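Hypothetical 27.5 kDa protein in SPX19-GCR2 intergenic region (Saccharomyces cerevisiae, PDB 1JZT) catalyses the epimerisation of the R and S forms of NAD(P)HX, a hydrated, damaged form of NAD(P)H, so that both epimers can be repaired. Local coordinates at residues K129-F143 with I166-V180. Sequence-based numbering, arbitrary orientation.
Sequences KPEKTLCIVDAIFGF and IIPIVSVDVPTGWDV
I136 and D138 hydrogen-bond to V170, which lies beside V137, where strands 135-139 and 169-172 run parallel in a beta-alpha-beta unit whose crossover runs through helix 153-163, within the Rossmann-like sheet of this NnrE/AIBP protein. The axes of 135-139 and 169-172 diverge by only 20°, and four backbone bonds alternate across them: I136 N to P168 O, V170 N to I136 O, D138 N to V170 O and V172 N to D138 O. Of these, V170 N to I136 O is short, at 2.6 Å, and nearly straight.

Near the C-terminal ends of the strands the buried D138 carboxylate adds side-chain acceptors. With CG anti to the backbone N (chi1 164°), it extends toward the 173-176 loop, and T176 grips both oxygens on their syn sides: OG1 donates to D138 OD1 at 2.6 Å, while T176 N reaches D138 OD2 at 3.0 Å. S171 OG comes to the anti lone pair of D138 OD2 (2.9 Å), so that oxygen has two donors. With an alanine here, T176 N, T176 OG1 and the S171 hydroxyl would probably lose their carboxylate acceptor, and the T176 side chain would be freer to turn. D138 and T176 are predicted potassium ligands. A water donates to T176 OG1 and lies 2.9 Å from both D138 O and V174 O.

Further along, D173, a predicted NADPHX-binding residue, has OD1 held by K202 and the backbone of L198. Its OD2 lies in plane at the F143 ring edge and accepts a second water's proton at 2.6 Å; that water in turn accepts from F143 N. T176 OG1 also accepts, receiving F141 N at 3.2 Å along an almost linear N-H (178°).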
loop_
_atom_site.group_PDB
_atom_site.type_symbol
_atom_site.label_atom_id
_atom_site.label_comp_id
_atom_site.label_asym_id
_atom_site.label_seq_id
_atom_site.Cartn_x
_atom_site.Cartn_y
_atom_site.Cartn_z
ATOM N N LYS A 129 -10.460 15.023 -6.691
ATOM C CA LYS A 129 -10.303 16.448 -6.958
ATOM C C LYS A 129 -9.191 16.989 -6.067
ATOM O O LYS A 129 -9.166 16.725 -4.865
ATOM C CB LYS A 129 -11.603 17.198 -6.668
ATOM C CG LYS A 129 -12.766 16.778 -7.543
ATOM C CD LYS A 129 -14.044 17.498 -7.146
ATOM C CE LYS A 129 -15.225 17.002 -7.968
ATOM N NZ LYS A 129 -16.517 17.574 -7.497
ATOM N N PRO A 130 -8.261 17.758 -6.648
ATOM C CA PRO A 130 -7.123 18.355 -5.943
ATOM C C PRO A 130 -7.446 19.087 -4.640
ATOM O O PRO A 130 -6.765 18.905 -3.633
ATOM C CB PRO A 130 -6.523 19.289 -6.991
ATOM C CG PRO A 130 -6.820 18.585 -8.271
ATOM C CD PRO A 130 -8.240 18.120 -8.078
ATOM N N GLU A 131 -8.480 19.920 -4.660
ATOM C CA GLU A 131 -8.842 20.687 -3.473
ATOM C C GLU A 131 -9.454 19.880 -2.332
ATOM O O GLU A 131 -9.686 20.416 -1.250
ATOM C CB GLU A 131 -9.785 21.838 -3.851
ATOM C CG GLU A 131 -10.867 21.484 -4.862
ATOM C CD GLU A 131 -10.322 21.327 -6.279
ATOM O OE1 GLU A 131 -9.705 22.288 -6.794
ATOM O OE2 GLU A 131 -10.516 20.245 -6.877
ATOM N N LYS A 132 -9.702 18.595 -2.555
ATOM C CA LYS A 132 -10.300 17.781 -1.508
ATOM C C LYS A 132 -9.400 16.668 -0.984
ATOM O O LYS A 132 -9.569 16.201 0.144
ATOM C CB LYS A 132 -11.614 17.175 -2.010
ATOM C CG LYS A 132 -12.451 16.549 -0.907
ATOM C CD LYS A 132 -13.921 16.471 -1.287
ATOM C CE LYS A 132 -14.775 16.089 -0.085
ATOM N NZ LYS A 132 -16.225 16.005 -0.427
ATOM N N THR A 133 -8.436 16.259 -1.798
ATOM C CA THR A 133 -7.548 15.163 -1.435
ATOM C C THR A 133 -6.063 15.513 -1.443
ATOM O O THR A 133 -5.558 16.090 -2.404
ATOM C CB THR A 133 -7.789 13.985 -2.384
ATOM O OG1 THR A 133 -9.122 13.499 -2.185
ATOM C CG2 THR A 133 -6.782 12.870 -2.136
ATOM N N LEU A 134 -5.374 15.149 -0.362
ATOM C CA LEU A 134 -3.939 15.393 -0.206
ATOM C C LEU A 134 -3.144 14.386 -1.030
ATOM O O LEU A 134 -2.200 14.746 -1.734
ATOM C CB LEU A 134 -3.550 15.260 1.268
ATOM C CG LEU A 134 -2.060 15.128 1.589
ATOM C CD1 LEU A 134 -1.316 16.429 1.266
ATOM C CD2 LEU A 134 -1.908 14.781 3.060
ATOM N N CYS A 135 -3.516 13.117 -0.914
ATOM C CA CYS A 135 -2.856 12.056 -1.662
ATOM C C CYS A 135 -3.773 10.848 -1.686
ATOM O O CYS A 135 -4.719 10.748 -0.895
ATOM C CB CYS A 135 -1.520 11.671 -1.021
ATOM S SG CYS A 135 -1.669 10.753 0.541
ATOM N N ILE A 136 -3.485 9.931 -2.601
ATOM C CA ILE A 136 -4.278 8.729 -2.759
ATOM C C ILE A 136 -3.426 7.510 -2.453
ATOM O O ILE A 136 -2.284 7.410 -2.901
ATOM C CB ILE A 136 -4.808 8.616 -4.201
ATOM C CG1 ILE A 136 -5.660 9.843 -4.529
ATOM C CG2 ILE A 136 -5.621 7.326 -4.365
ATOM C CD1 ILE A 136 -5.897 10.042 -6.021
ATOM N N VAL A 137 -3.970 6.597 -1.661
ATOM C CA VAL A 137 -3.253 5.377 -1.341
ATOM C C VAL A 137 -3.831 4.264 -2.197
ATOM O O VAL A 137 -5.017 3.910 -2.085
ATOM C CB VAL A 137 -3.404 4.968 0.137
ATOM C CG1 VAL A 137 -2.679 3.644 0.376
ATOM C CG2 VAL A 137 -2.842 6.050 1.037
ATOM N N ASP A 138 -2.970 3.719 -3.046
ATOM C CA ASP A 138 -3.320 2.642 -3.957
ATOM C C ASP A 138 -3.071 1.295 -3.299
ATOM O O ASP A 138 -1.948 0.800 -3.296
ATOM C CB ASP A 138 -2.481 2.760 -5.242
ATOM C CG ASP A 138 -2.491 1.488 -6.068
ATOM O OD1 ASP A 138 -3.531 0.786 -6.083
ATOM O OD2 ASP A 138 -1.455 1.187 -6.713
ATOM N N ALA A 139 -4.122 0.716 -2.734
ATOM C CA ALA A 139 -4.027 -0.585 -2.088
ATOM C C ALA A 139 -4.990 -1.545 -2.792
ATOM O O ALA A 139 -5.660 -2.360 -2.146
ATOM C CB ALA A 139 -4.389 -0.463 -0.600
ATOM N N ILE A 140 -5.069 -1.446 -4.116
ATOM C CA ILE A 140 -5.971 -2.308 -4.882
ATOM C C ILE A 140 -5.466 -3.745 -4.972
ATOM O O ILE A 140 -6.055 -4.641 -4.364
ATOM C CB ILE A 140 -6.221 -1.761 -6.322
ATOM C CG1 ILE A 140 -7.102 -0.514 -6.269
ATOM C CG2 ILE A 140 -6.994 -2.779 -7.154
ATOM C CD1 ILE A 140 -6.492 0.645 -5.576
ATOM N N PHE A 141 -4.390 -3.970 -5.726
ATOM C CA PHE A 141 -3.827 -5.316 -5.863
ATOM C C PHE A 141 -2.344 -5.376 -5.533
ATOM O O PHE A 141 -1.589 -4.463 -5.863
ATOM C CB PHE A 141 -4.050 -5.863 -7.281
ATOM C CG PHE A 141 -5.478 -6.189 -7.587
ATOM C CD1 PHE A 141 -6.200 -7.044 -6.759
ATOM C CD2 PHE A 141 -6.110 -5.631 -8.692
ATOM C CE1 PHE A 141 -7.531 -7.340 -7.028
ATOM C CE2 PHE A 141 -7.443 -5.921 -8.970
ATOM C CZ PHE A 141 -8.154 -6.774 -8.134
ATOM N N GLY A 142 -1.944 -6.471 -4.891
ATOM C CA GLY A 142 -0.560 -6.668 -4.508
ATOM C C GLY A 142 0.240 -7.569 -5.434
ATOM O O GLY A 142 -0.173 -7.844 -6.561
ATOM N N PHE A 143 1.380 -8.055 -4.952
ATOM C CA PHE A 143 2.258 -8.896 -5.763
ATOM C C PHE A 143 1.622 -10.162 -6.341
ATOM O O PHE A 143 2.211 -10.811 -7.207
ATOM C CB PHE A 143 3.524 -9.250 -4.964
ATOM C CG PHE A 143 3.317 -10.297 -3.904
ATOM C CD1 PHE A 143 3.281 -11.648 -4.237
ATOM C CD2 PHE A 143 3.168 -9.930 -2.570
ATOM C CE1 PHE A 143 3.106 -12.622 -3.252
ATOM C CE2 PHE A 143 2.992 -10.891 -1.577
ATOM C CZ PHE A 143 2.960 -12.241 -1.918
ATOM N N ILE A 166 -1.554 15.193 -10.934
ATOM C CA ILE A 166 -1.936 16.347 -10.133
ATOM C C ILE A 166 -2.051 15.932 -8.666
ATOM O O ILE A 166 -1.630 16.666 -7.771
ATOM C CB ILE A 166 -3.278 16.974 -10.620
ATOM C CG1 ILE A 166 -3.808 17.962 -9.574
ATOM C CG2 ILE A 166 -4.308 15.899 -10.882
ATOM C CD1 ILE A 166 -2.835 19.077 -9.221
ATOM N N ILE A 167 -2.617 14.749 -8.428
ATOM C CA ILE A 167 -2.778 14.206 -7.074
ATOM C C ILE A 167 -1.783 13.046 -6.908
ATOM O O ILE A 167 -1.808 12.081 -7.677
ATOM C CB ILE A 167 -4.216 13.666 -6.854
ATOM C CG1 ILE A 167 -5.246 14.726 -7.241
ATOM C CG2 ILE A 167 -4.414 13.249 -5.396
ATOM C CD1 ILE A 167 -5.063 16.042 -6.528
ATOM N N PRO A 168 -0.900 13.119 -5.900
ATOM C CA PRO A 168 0.088 12.061 -5.676
ATOM C C PRO A 168 -0.507 10.730 -5.236
ATOM O O PRO A 168 -1.352 10.683 -4.341
ATOM C CB PRO A 168 0.995 12.661 -4.608
ATOM C CG PRO A 168 0.036 13.487 -3.801
ATOM C CD PRO A 168 -0.765 14.178 -4.884
ATOM N N ILE A 169 -0.059 9.650 -5.869
ATOM C CA ILE A 169 -0.528 8.310 -5.527
ATOM C C ILE A 169 0.576 7.559 -4.779
ATOM O O ILE A 169 1.737 7.562 -5.197
ATOM C CB ILE A 169 -0.909 7.492 -6.791
ATOM C CG1 ILE A 169 -2.158 8.088 -7.447
ATOM C CG2 ILE A 169 -1.149 6.037 -6.413
ATOM C CD1 ILE A 169 -2.506 7.448 -8.791
ATOM N N VAL A 170 0.199 6.936 -3.665
ATOM C CA VAL A 170 1.122 6.152 -2.847
ATOM C C VAL A 170 0.718 4.691 -3.045
ATOM O O VAL A 170 -0.329 4.269 -2.541
ATOM C CB VAL A 170 0.971 6.495 -1.340
ATOM C CG1 VAL A 170 1.919 5.634 -0.508
ATOM C CG2 VAL A 170 1.245 7.987 -1.109
ATOM N N SER A 171 1.533 3.925 -3.773
ATOM C CA SER A 171 1.217 2.520 -4.048
ATOM C C SER A 171 1.743 1.556 -3.003
ATOM O O SER A 171 2.918 1.600 -2.639
ATOM C CB SER A 171 1.755 2.099 -5.424
ATOM O OG SER A 171 1.004 2.680 -6.472
ATOM N N VAL A 172 0.862 0.672 -2.540
ATOM C CA VAL A 172 1.209 -0.321 -1.536
ATOM C C VAL A 172 1.785 -1.578 -2.187
ATOM O O VAL A 172 1.120 -2.248 -2.985
ATOM C CB VAL A 172 -0.023 -0.722 -0.695
ATOM C CG1 VAL A 172 0.396 -1.683 0.406
ATOM C CG2 VAL A 172 -0.665 0.523 -0.097
ATOM N N ASP A 173 3.029 -1.870 -1.820
ATOM C CA ASP A 173 3.787 -3.020 -2.292
ATOM C C ASP A 173 4.237 -2.908 -3.751
ATOM O O ASP A 173 5.438 -2.898 -4.033
ATOM C CB ASP A 173 2.995 -4.311 -2.083
ATOM C CG ASP A 173 3.875 -5.534 -2.183
ATOM O OD1 ASP A 173 5.033 -5.451 -1.717
ATOM O OD2 ASP A 173 3.416 -6.571 -2.706
ATOM N N VAL A 174 3.274 -2.842 -4.664
ATOM C CA VAL A 174 3.534 -2.702 -6.094
ATOM C C VAL A 174 2.444 -1.822 -6.704
ATOM O O VAL A 174 1.330 -1.751 -6.186
ATOM C CB VAL A 174 3.534 -4.077 -6.836
ATOM C CG1 VAL A 174 4.729 -4.902 -6.412
ATOM C CG2 VAL A 174 2.239 -4.832 -6.555
ATOM N N PRO A 175 2.757 -1.119 -7.806
ATOM C CA PRO A 175 1.762 -0.256 -8.456
ATOM C C PRO A 175 0.681 -1.142 -9.068
ATOM O O PRO A 175 0.986 -2.041 -9.852
ATOM C CB PRO A 175 2.577 0.475 -9.526
ATOM C CG PRO A 175 3.976 0.481 -8.955
ATOM C CD PRO A 175 4.091 -0.914 -8.393
ATOM N N THR A 176 -0.574 -0.908 -8.704
ATOM C CA THR A 176 -1.664 -1.721 -9.231
ATOM C C THR A 176 -1.708 -1.656 -10.759
ATOM O O THR A 176 -1.624 -0.579 -11.345
ATOM C CB THR A 176 -3.009 -1.265 -8.636
ATOM O OG1 THR A 176 -2.996 -1.486 -7.218
ATOM C CG2 THR A 176 -4.164 -2.037 -9.255
ATOM N N GLY A 177 -1.812 -2.812 -11.405
ATOM C CA GLY A 177 -1.866 -2.826 -12.858
ATOM C C GLY A 177 -0.527 -3.082 -13.523
ATOM O O GLY A 177 -0.471 -3.358 -14.725
ATOM N N TRP A 178 0.558 -2.978 -12.758
ATOM C CA TRP A 178 1.898 -3.231 -13.297
ATOM C C TRP A 178 2.163 -4.730 -13.271
ATOM O O TRP A 178 1.599 -5.455 -12.446
ATOM C CB TRP A 178 2.974 -2.542 -12.444
ATOM C CG TRP A 178 3.141 -1.067 -12.672
ATOM C CD1 TRP A 178 2.197 -0.190 -13.121
ATOM C CD2 TRP A 178 4.317 -0.288 -12.394
ATOM N NE1 TRP A 178 2.711 1.090 -13.137
ATOM C CE2 TRP A 178 4.008 1.058 -12.697
ATOM C CE3 TRP A 178 5.602 -0.598 -11.918
ATOM C CZ2 TRP A 178 4.937 2.100 -12.539
ATOM C CZ3 TRP A 178 6.530 0.442 -11.759
ATOM C CH2 TRP A 178 6.186 1.776 -12.072
ATOM N N ASP A 179 3.014 -5.203 -14.176
ATOM C CA ASP A 179 3.360 -6.613 -14.166
ATOM C C ASP A 179 4.362 -6.711 -13.021
ATOM O O ASP A 179 5.431 -6.105 -13.075
ATOM C CB ASP A 179 4.008 -7.029 -15.487
ATOM C CG ASP A 179 4.279 -8.517 -15.551
ATOM O OD1 ASP A 179 5.082 -9.010 -14.733
ATOM O OD2 ASP A 179 3.680 -9.199 -16.409
ATOM N N VAL A 180 4.002 -7.455 -11.980
ATOM C CA VAL A 180 4.842 -7.593 -10.793
ATOM C C VAL A 180 6.303 -7.904 -11.084
ATOM O O VAL A 180 7.182 -7.463 -10.352
ATOM C CB VAL A 180 4.286 -8.682 -9.837
ATOM C CG1 VAL A 180 5.134 -8.750 -8.570
ATOM C CG2 VAL A 180 2.832 -8.378 -9.486
HETATM O O HOH W 1 -1.289 -1.539 -4.903
HETATM O O HOH W 2 1.190 -7.481 -1.781
#